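Local coordinates for lipid II:glycine glycyltransferase (Staphylococcus aureus, PDB 6SNR), which probably adds the first glycine of the pentaglycine interpeptide bridge to the lysine of membrane-bound lipid II, using glycyl-tRNA as donor, at residues Phe163-Arg166 and Asn167-Lys170. Sequence-based numbering, arbitrary orientation.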
loop_
_atom_site.group_PDB
_atom_site.type_symbol
_atom_site.label_atom_id
_atom_site.label_comp_id
_atom_site.label_asym_id
_atom_site.label_seq_id
_atom_site.Cartn_x
_atom_site.Cartn_y
_atom_site.Cartn_z
ATOM N N PHE A 163 -11.314 11.156 5.438
ATOM C CA PHE A 163 -10.847 11.679 4.167
ATOM C C PHE A 163 -11.171 13.175 3.963
ATOM O O PHE A 163 -12.081 13.727 4.641
ATOM C CB PHE A 163 -11.410 10.869 2.989
ATOM C CG PHE A 163 -11.218 9.361 3.085
ATOM C CD1 PHE A 163 -10.228 8.760 3.883
ATOM C CD2 PHE A 163 -12.081 8.536 2.392
ATOM C CE1 PHE A 163 -10.099 7.362 3.890
ATOM C CE2 PHE A 163 -12.004 7.195 2.432
ATOM C CZ PHE A 163 -10.969 6.583 3.174
ATOM N N GLU A 164 -10.493 13.811 3.030
ATOM C CA GLU A 164 -10.747 15.203 2.767
ATOM C C GLU A 164 -12.135 15.285 2.108
ATOM O O GLU A 164 -12.617 14.340 1.492
ATOM C CB GLU A 164 -9.585 15.902 2.062
ATOM C CG GLU A 164 -9.491 15.997 0.587
ATOM C CD GLU A 164 -10.635 16.682 -0.132
ATOM O OE1 GLU A 164 -11.143 15.923 -0.902
ATOM O OE2 GLU A 164 -11.039 17.926 0.023
ATOM N N ARG A 165 -12.802 16.427 2.301
ATOM C CA ARG A 165 -14.228 16.522 2.004
ATOM C C ARG A 165 -14.654 16.187 0.580
ATOM O O ARG A 165 -15.573 15.395 0.410
ATOM C CB ARG A 165 -14.688 17.932 2.394
ATOM C CG ARG A 165 -16.192 18.138 2.331
ATOM C CD ARG A 165 -16.536 19.488 2.929
ATOM N NE ARG A 165 -17.998 19.634 3.052
ATOM C CZ ARG A 165 -18.619 20.809 3.094
ATOM N NH1 ARG A 165 -17.938 21.951 3.019
ATOM N NH2 ARG A 165 -19.969 20.809 3.195
ATOM N N ARG A 166 -13.980 16.752 -0.429
ATOM C CA ARG A 166 -14.248 16.438 -1.841
ATOM C C ARG A 166 -14.038 14.940 -2.098
ATOM O O ARG A 166 -14.849 14.270 -2.755
ATOM C CB ARG A 166 -13.417 17.287 -2.793
ATOM C CG ARG A 166 -13.716 18.796 -2.825
ATOM C CD ARG A 166 -13.211 19.386 -4.142
ATOM N NE ARG A 166 -13.634 20.771 -4.372
ATOM C CZ ARG A 166 -13.821 21.335 -5.571
ATOM N NH1 ARG A 166 -13.643 20.654 -6.700
ATOM N NH2 ARG A 166 -14.203 22.603 -5.643
ATOM N N ASN A 167 -12.978 14.384 -1.532
ATOM C CA ASN A 167 -12.737 12.946 -1.743
ATOM C C ASN A 167 -13.794 12.055 -1.102
ATOM O O ASN A 167 -14.150 11.002 -1.647
ATOM C CB ASN A 167 -11.339 12.571 -1.184
ATOM C CG ASN A 167 -10.892 11.219 -1.636
ATOM O OD1 ASN A 167 -11.045 10.872 -2.798
ATOM N ND2 ASN A 167 -10.312 10.445 -0.712
ATOM N N ARG A 168 -14.335 12.446 0.057
ATOM C CA ARG A 168 -15.426 11.690 0.660
ATOM C C ARG A 168 -16.587 11.600 -0.315
ATOM O O ARG A 168 -17.232 10.542 -0.451
ATOM C CB ARG A 168 -15.951 12.328 1.961
ATOM C CG ARG A 168 -14.938 12.423 3.073
ATOM C CD ARG A 168 -15.583 12.633 4.415
ATOM N NE ARG A 168 -16.200 13.961 4.569
ATOM C CZ ARG A 168 -15.616 15.080 4.998
ATOM N NH1 ARG A 168 -14.328 15.133 5.385
ATOM N NH2 ARG A 168 -16.367 16.204 5.101
ATOM N N SER A 169 -16.874 12.727 -0.974
ATOM C CA SER A 169 -17.984 12.744 -1.905
ATOM C C SER A 169 -17.725 11.788 -3.087
ATOM O O SER A 169 -18.634 11.075 -3.531
ATOM C CB SER A 169 -18.278 14.160 -2.407
ATOM O OG SER A 169 -19.101 14.078 -3.555
ATOM N N LYS A 170 -16.474 11.732 -3.540
ATOM C CA LYS A 170 -16.107 10.877 -4.672
ATOM C C LYS A 170 -16.172 9.406 -4.272
ATOM O O LYS A 170 -16.580 8.563 -5.062
ATOM C CB LYS A 170 -14.698 11.171 -5.201
ATOM C CG LYS A 170 -14.462 12.537 -5.831
ATOM C CD LYS A 170 -14.824 12.656 -7.306
ATOM C CE LYS A 170 -14.057 13.830 -7.932
ATOM N NZ LYS A 170 -14.668 14.390 -9.168
#
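Glu164 and Asn167 meet at the first turn of helix 165-177 in a worked example of N-capping, where a side chain just before a helix accepts from backbone N-H groups that have no carbonyl a turn earlier. OE1 of Glu164 takes the N-H of Asn167; its modelled distance is unusually short and best read with caution. OE2 of the same carboxylate weakly accepts from Arg166 N at 3.2 Å. Two oxygens are thus spread over two donors, and the chain, bent at chi2, folds back over its own helix end. The carboxylate's negative charge there would be expected to suit the helix dipole.

Main-chain bonding starts at once: Arg168 N reaches Glu164 O at 2.9 Å, followed by Ser169 N to Arg165 O and Lys170 N to Arg166 O.

Arg168 supplies a second clasp. Bent at chi3 (-69°), its chain swings back across the turn, and NH1 donates to Phe163 O at 2.8 Å, the oxygen lying 20° out of the guanidinium plane. One face of that guanidinium lies over Arg165 CA, 3.5 Å beneath its centre, while NH2 packs on Arg165 CG at 3.4 Å; the two guanidinium groups carry like charge.

Van der Waals packing is lighter: Phe163 CB approaches Arg168 CG at 3.9 Å, and the Asn167 amide is set obliquely to the Phe163 ring, their planes 42° apart. Phe163 also stacks edge-to-face with Trp377 and touches Tyr338 and Met341 of helix 332-347, while Asn167 ND2 bonds weakly to Val376 O. The capped turn, just after helix 156-162, thereby packs against helix 332-347 and against the loop carrying Val376 and Trp377.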